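Local coordinates for protein macrolide 2'-phosphotransferase MphH (Brachybacterium faecium, PDB 5UXD) that probably phosphorylates the 2'-hydroxyl of macrolide antibiotics, a reaction that confers resistance, and is seen here with azithromycin bound, at residues 5-8 and 9-13; 138-142 and 143-147; 235-238 and 239-242. All coordinates share one frame; numbering follows the deposited sequence.

Contact 1. Residues 5-8 and 9-13; sequences EDLD and ALLDL
A9 sets its methyl group against the backbone of D6 and D8 at the start of helix 7-16, where residues 5-13 illustrate how the first turns of an amphipathic helix are built from i to i+4 contacts. Its CB lies 3.7 Å from D6 O. Although D6 occupies the N-cap position, its side chain makes no capping bond; D6 OD1 forms a salt bridge with R36, and the D6 side chain is about 5 Å from that of E30, which binds GDP in another structure of this protein.

L10 follows, its N bonded to D6 O at 3.1 Å. With chi1 of D6 at 62°, the carboxylate stands between its own N and carbonyl carbon, and OD2 comes 3.8 Å from L10 CD1, a plain van der Waals touch. The L10 side chain also packs on L26 and T28 of strand 26-29 and on L52 of strand 47-53.

L11 donates its N to L7 O (2.9 Å). Beside it the L7 and L11 side chains slant across each other, L7 CD1 meeting L11 CG at 3.9 Å, and both also touch L26.

On the polar side, D12 N reaches D8 O at 3.0 Å. A water donates to that same oxygen and to D12 OD1, tying the acid to the turn before it. The carboxylates of D8 and D12 do not meet, which probably limits their repulsion. L13 turns inward to L52, and its N closes the next turn on A9 O at 3.0 Å.

Contact 2. Residues 138-142 and 143-147; sequences EAAAA and TGIEV
The peptide carbonyl of A140 is approached by T143 in two ways, from above its plane and from its end. T143 N lies 3.1 Å from A140 O and 51° out of the carbonyl plane, whereas T143 OG1 donates to A140 O at 2.8 Å, nearly in line with the C=O bond. Two bonds from one residue thus grip a single oxygen. The next carbonyl repeats the first half of this pattern: G144 N lies 50° out of the A141 carbonyl plane and bonds to A141 O at 3.1 Å.

This is a helix terminus unwinding through i to i+3 bonds, and A141-G144 forms a type I beta turn. G144 is the first residue to leave helical angles; its phi of 107° would press a CB against the preceding carbonyl oxygen, a conformation suited to glycine. The threonine torsion explains the double grip, since chi1 holds OG1 between its own N and carbonyl carbon, facing back to the helix. OG1 also receives a weak bond from I145 N, so the hydroxyl links the last turn to the departing chain. A water lies within hydrogen-bonding distance of A141 O and, at 2.7 Å, of I145 O.

Beyond the turn the chain folds back, and apolar groups close over the alanines. I145 CD1 stands 4.2 Å from A140 CB, and V147 CG2 lies 3.7 Å from A141 CB.

One side of the turn packs against the rest of the fold: T143 and I145 touch M71 and V64 of helix 59-72, respectively, T143 O accepts from R67, A140 and I145 rest on L194 of strand 193-195, and V222 meets A140 and V147.

Contact 3. Residues 235-238 and 239-242; sequences SAPS and AIFE. With SO4 (sulfate ion), chain D.
Where P237 and S238 lead into the turn formed with A239-E242, a sulfate ion sits at the amino end of helix 238-250. S238 holds it twice: its N bonds to sulfate O3 at 2.9 Å and its OG donates to sulfate O2 at 2.6 Å. The serine torsion, chi1 64°, swings OG to the side from which the ion can be reached together with the backbone N-H. The partial positive charge of a helix start would favour an anion here, although this one probably came from the crystallisation liquor.

P237 is the N-cap residue, and its carbonyl opens the helical bonding. F241 N meets P237 O at 2.9 Å, while I240 N makes a weak, bent bond to that oxygen. One residue further along, E242 N bonds to S238 O at 3.0 Å.

Apolar contacts brace the entry. The proline ring and the I240 side chain run alongside each other, P237 CD lying 3.8 Å from I240 CG1. The other branch, CG2, meets A236 CB at 4.0 Å, so I240 spans both residues before the helix.

Around this corner, I240 leans on T119 and A122 of helix 119-133 and on H232 of helix 230-235, while the buried F241 side chain touches H232 as well as L259 and A260 of helix 259-268.

How the contacts relate
From the N terminus onward the three contacts come in series; each joins partners mostly three to five residues apart in one continuous stretch, so none closes a long loop, and none nests in or crosses another. Contact 1 starts the helix that lies against strands 26-29 and 47-53. Contact 2 ends helix 137-141 and turns the chain towards helix 150-167, beside helix 59-72 and strand 193-195. Contact 3 starts helix 238-250 just after helix 230-235, near helices 119-133 and 259-268. They do not touch: nearest atoms are about 24 Å apart between contacts 1 and 2 and about 21 Å between 2 and 3, while contacts 1 and 3 lie on opposite sides of the chain's centre.

Contact 1. Residues 5-8 and 9-13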
loop_
_atom_site.group_PDB
_atom_site.type_symbol
_atom_site.label_atom_id
_atom_site.label_comp_id
_atom_site.label_asym_id
_atom_site.label_seq_id
_atom_site.Cartn_x
_atom_site.Cartn_y
_atom_site.Cartn_z
ATOM N N GLU A 5 -10.734 22.197 16.965
ATOM C CA GLU A 5 -10.886 23.102 18.101
ATOM C C GLU A 5 -9.556 23.426 18.766
ATOM O O GLU A 5 -9.431 24.480 19.399
ATOM C CB GLU A 5 -11.831 22.503 19.137
ATOM C CG GLU A 5 -13.278 22.490 18.720
ATOM C CD GLU A 5 -14.132 21.699 19.679
ATOM O OE1 GLU A 5 -14.262 22.118 20.848
ATOM O OE2 GLU A 5 -14.665 20.655 19.259
ATOM N N ASP A 6 -8.566 22.535 18.664
ATOM C CA ASP A 6 -7.214 22.819 19.159
ATOM C C ASP A 6 -6.320 23.445 18.084
ATOM O O ASP A 6 -5.146 23.088 17.927
ATOM C CB ASP A 6 -6.593 21.544 19.718
ATOM C CG ASP A 6 -6.437 20.451 18.672
ATOM O OD1 ASP A 6 -5.517 19.626 18.823
ATOM O OD2 ASP A 6 -7.224 20.413 17.700
ATOM N N LEU A 7 -6.865 24.412 17.342
ATOM C CA LEU A 7 -6.104 25.073 16.285
ATOM C C LEU A 7 -4.812 25.680 16.815
ATOM O O LEU A 7 -3.758 25.551 16.180
ATOM C CB LEU A 7 -6.967 26.144 15.616
ATOM C CG LEU A 7 -6.270 27.026 14.581
ATOM C CD1 LEU A 7 -5.667 26.173 13.472
ATOM C CD2 LEU A 7 -7.261 28.040 14.000
ATOM N N ASP A 8 -4.868 26.331 17.986
ATOM C CA ASP A 8 -3.694 27.030 18.503
ATOM C C ASP A 8 -2.585 26.056 18.864
ATOM O O ASP A 8 -1.407 26.317 18.588
ATOM C CB ASP A 8 -4.069 27.872 19.726
ATOM C CG ASP A 8 -4.543 29.258 19.355
ATOM O OD1 ASP A 8 -4.609 29.572 18.150
ATOM O OD2 ASP A 8 -4.858 30.034 20.277
ATOM N N ALA A 9 -2.939 24.932 19.488
ATOM C CA ALA A 9 -1.932 23.924 19.801
ATOM C C ALA A 9 -1.278 23.372 18.534
ATOM O O ALA A 9 -0.070 23.109 18.522
ATOM C CB ALA A 9 -2.559 22.797 20.625
ATOM N N LEU A 10 -2.054 23.194 17.456
ATOM C CA LEU A 10 -1.481 22.646 16.222
ATOM C C LEU A 10 -0.570 23.661 15.540
ATOM O O LEU A 10 0.485 23.302 15.001
ATOM C CB LEU A 10 -2.595 22.211 15.270
ATOM C CG LEU A 10 -3.383 20.957 15.643
ATOM C CD1 LEU A 10 -4.714 20.926 14.882
ATOM C CD2 LEU A 10 -2.564 19.692 15.338
ATOM N N LEU A 11 -0.959 24.935 15.555
ATOM C CA LEU A 11 -0.105 25.958 14.964
ATOM C C LEU A 11 1.195 26.085 15.736
ATOM O O LEU A 11 2.253 26.324 15.142
ATOM C CB LEU A 11 -0.830 27.307 14.925
ATOM C CG LEU A 11 -2.047 27.451 14.006
ATOM C CD1 LEU A 11 -2.683 28.839 14.173
ATOM C CD2 LEU A 11 -1.651 27.203 12.556
ATOM N N ASP A 12 1.127 25.960 17.067
ATOM C CA ASP A 12 2.330 26.007 17.890
ATOM C C ASP A 12 3.237 24.834 17.572
ATOM O O ASP A 12 4.462 24.981 17.514
ATOM C CB ASP A 12 1.972 25.998 19.380
ATOM C CG ASP A 12 1.486 27.345 19.887
ATOM O OD1 ASP A 12 1.778 28.379 19.246
ATOM O OD2 ASP A 12 0.817 27.364 20.945
ATOM N N LEU A 13 2.649 23.656 17.370
ATOM C CA LEU A 13 3.437 22.461 17.075
ATOM C C LEU A 13 4.212 22.625 15.773
ATOM O O LEU A 13 5.421 22.380 15.724
ATOM C CB LEU A 13 2.527 21.244 17.020
ATOM C CG LEU A 13 3.146 19.949 16.490
ATOM C CD1 LEU A 13 4.174 19.420 17.484
ATOM C CD2 LEU A 13 2.057 18.925 16.234
HETATM O O HOH W 1 -0.782 29.361 17.975
#

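Contact 2. Residues 138-142 and 143-147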
loop_
_atom_site.group_PDB
_atom_site.type_symbol
_atom_site.label_atom_id
_atom_site.label_comp_id
_atom_site.label_asym_id
_atom_site.label_seq_id
_atom_site.Cartn_x
_atom_site.Cartn_y
_atom_site.Cartn_z
ATOM N N GLU A 138 19.588 -3.949 -2.807
ATOM C CA GLU A 138 20.431 -3.875 -1.617
ATOM C C GLU A 138 20.260 -2.544 -0.901
ATOM O O GLU A 138 20.231 -2.495 0.334
ATOM C CB GLU A 138 21.892 -4.118 -1.989
ATOM C CG GLU A 138 22.142 -5.508 -2.557
ATOM C CD GLU A 138 21.676 -6.638 -1.642
ATOM O OE1 GLU A 138 21.420 -7.747 -2.164
ATOM O OE2 GLU A 138 21.581 -6.438 -0.408
ATOM N N ALA A 139 20.131 -1.449 -1.659
ATOM C CA ALA A 139 19.819 -0.171 -1.041
ATOM C C ALA A 139 18.413 -0.173 -0.463
ATOM O O ALA A 139 18.174 0.458 0.569
ATOM C CB ALA A 139 19.980 0.964 -2.054
ATOM N N ALA A 140 17.479 -0.886 -1.095
ATOM C CA ALA A 140 16.151 -1.032 -0.504
ATOM C C ALA A 140 16.241 -1.713 0.857
ATOM O O ALA A 140 15.637 -1.254 1.833
ATOM C CB ALA A 140 15.237 -1.818 -1.444
ATOM N N ALA A 141 17.035 -2.792 0.946
ATOM C CA ALA A 141 17.124 -3.557 2.189
ATOM C C ALA A 141 17.704 -2.733 3.332
ATOM O O ALA A 141 17.340 -2.946 4.497
ATOM C CB ALA A 141 17.979 -4.813 1.977
ATOM N N ALA A 142 18.618 -1.803 3.034
ATOM C CA ALA A 142 19.248 -1.020 4.097
ATOM C C ALA A 142 18.253 -0.142 4.851
ATOM O O ALA A 142 18.561 0.298 5.962
ATOM C CB ALA A 142 20.380 -0.155 3.531
ATOM N N THR A 143 17.064 0.104 4.288
ATOM C CA THR A 143 16.073 0.930 4.971
ATOM C C THR A 143 15.431 0.221 6.159
ATOM O O THR A 143 14.861 0.889 7.034
ATOM C CB THR A 143 14.977 1.354 3.999
ATOM O OG1 THR A 143 14.156 0.222 3.696
ATOM C CG2 THR A 143 15.573 1.908 2.713
ATOM N N GLY A 144 15.496 -1.110 6.207
ATOM C CA GLY A 144 14.880 -1.883 7.270
ATOM C C GLY A 144 13.634 -2.646 6.865
ATOM O O GLY A 144 13.087 -3.389 7.691
ATOM N N ILE A 145 13.172 -2.497 5.622
ATOM C CA ILE A 145 12.011 -3.255 5.176
ATOM C C ILE A 145 12.342 -4.746 5.128
ATOM O O ILE A 145 13.508 -5.162 5.056
ATOM C CB ILE A 145 11.527 -2.750 3.808
ATOM C CG1 ILE A 145 12.618 -2.950 2.753
ATOM C CG2 ILE A 145 11.115 -1.289 3.892
ATOM C CD1 ILE A 145 12.162 -2.602 1.324
ATOM N N GLU A 146 11.288 -5.558 5.175
ATOM C CA GLU A 146 11.424 -7.000 5.030
ATOM C C GLU A 146 11.976 -7.346 3.655
ATOM O O GLU A 146 11.711 -6.663 2.665
ATOM C CB GLU A 146 10.075 -7.685 5.226
ATOM C CG GLU A 146 9.625 -7.795 6.675
ATOM C CD GLU A 146 10.495 -8.727 7.502
ATOM O OE1 GLU A 146 10.027 -9.842 7.818
ATOM O OE2 GLU A 146 11.633 -8.339 7.851
ATOM N N VAL A 147 12.759 -8.420 3.602
ATOM C CA VAL A 147 13.352 -8.908 2.362
ATOM C C VAL A 147 13.095 -10.406 2.273
ATOM O O VAL A 147 13.443 -11.148 3.201
ATOM C CB VAL A 147 14.867 -8.625 2.317
ATOM C CG1 VAL A 147 15.498 -9.230 1.062
ATOM C CG2 VAL A 147 15.139 -7.119 2.410
HETATM O O HOH W 2 16.141 -5.049 5.813
#

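Contact 3. Residues 235-238 and 239-242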
loop_
_atom_site.group_PDB
_atom_site.type_symbol
_atom_site.label_atom_id
_atom_site.label_comp_id
_atom_site.label_asym_id
_atom_site.label_seq_id
_atom_site.Cartn_x
_atom_site.Cartn_y
_atom_site.Cartn_z
ATOM N N SER A 235 -9.110 -6.474 -11.215
ATOM C CA SER A 235 -10.163 -5.496 -11.471
ATOM C C SER A 235 -10.310 -5.092 -12.932
ATOM O O SER A 235 -11.398 -4.655 -13.327
ATOM C CB SER A 235 -9.943 -4.224 -10.627
ATOM O OG SER A 235 -8.804 -3.483 -11.049
ATOM N N ALA A 236 -9.286 -5.233 -13.720
ATOM C CA ALA A 236 -9.281 -4.772 -15.101
ATOM C C ALA A 236 -9.622 -5.911 -16.058
ATOM O O ALA A 236 -9.326 -7.070 -15.773
ATOM C CB ALA A 236 -7.902 -4.204 -15.452
ATOM N N PRO A 237 -10.246 -5.619 -17.202
ATOM C CA PRO A 237 -10.398 -6.646 -18.238
ATOM C C PRO A 237 -9.043 -7.232 -18.598
ATOM O O PRO A 237 -8.011 -6.558 -18.518
ATOM C CB PRO A 237 -11.004 -5.881 -19.418
ATOM C CG PRO A 237 -11.594 -4.631 -18.811
ATOM C CD PRO A 237 -10.706 -4.298 -17.661
ATOM N N SER A 238 -9.059 -8.503 -19.012
ATOM C CA SER A 238 -7.794 -9.193 -19.253
ATOM C C SER A 238 -6.959 -8.505 -20.335
ATOM O O SER A 238 -5.729 -8.488 -20.252
ATOM C CB SER A 238 -8.056 -10.655 -19.623
ATOM O OG SER A 238 -8.776 -10.743 -20.835
ATOM N N ALA A 239 -7.596 -7.952 -21.375
ATOM C CA ALA A 239 -6.799 -7.259 -22.385
ATOM C C ALA A 239 -6.196 -5.969 -21.853
ATOM O O ALA A 239 -5.186 -5.501 -22.389
ATOM C CB ALA A 239 -7.632 -6.957 -23.632
ATOM N N ILE A 240 -6.800 -5.389 -20.816
ATOM C CA ILE A 240 -6.260 -4.179 -20.213
ATOM C C ILE A 240 -5.112 -4.526 -19.271
ATOM O O ILE A 240 -4.098 -3.822 -19.223
ATOM C CB ILE A 240 -7.386 -3.409 -19.499
ATOM C CG1 ILE A 240 -8.476 -3.009 -20.491
ATOM C CG2 ILE A 240 -6.830 -2.184 -18.781
ATOM C CD1 ILE A 240 -8.006 -2.047 -21.562
ATOM N N PHE A 241 -5.229 -5.632 -18.529
ATOM C CA PHE A 241 -4.066 -6.107 -17.779
ATOM C C PHE A 241 -2.890 -6.384 -18.713
ATOM O O PHE A 241 -1.732 -6.117 -18.365
ATOM C CB PHE A 241 -4.405 -7.358 -16.961
ATOM C CG PHE A 241 -3.262 -7.819 -16.059
ATOM C CD1 PHE A 241 -2.830 -7.016 -15.030
ATOM C CD2 PHE A 241 -2.624 -9.051 -16.266
ATOM C CE1 PHE A 241 -1.789 -7.408 -14.197
ATOM C CE2 PHE A 241 -1.565 -9.468 -15.427
ATOM C CZ PHE A 241 -1.153 -8.637 -14.397
ATOM N N GLU A 242 -3.165 -6.897 -19.921
ATOM C CA GLU A 242 -2.073 -7.159 -20.854
ATOM C C GLU A 242 -1.391 -5.864 -21.302
ATOM O O GLU A 242 -0.175 -5.850 -21.514
ATOM C CB GLU A 242 -2.585 -7.966 -22.054
ATOM C CG GLU A 242 -1.551 -8.194 -23.162
ATOM C CD GLU A 242 -0.221 -8.739 -22.643
ATOM O OE1 GLU A 242 0.840 -8.230 -23.072
ATOM O OE2 GLU A 242 -0.235 -9.674 -21.811
HETATM S S SO4 D . -12.212 -10.469 -19.677
HETATM O O1 SO4 D . -12.957 -9.225 -19.835
HETATM O O2 SO4 D . -11.408 -10.675 -20.869
HETATM O O3 SO4 D . -11.319 -10.313 -18.521
HETATM O O4 SO4 D . -13.132 -11.585 -19.468
#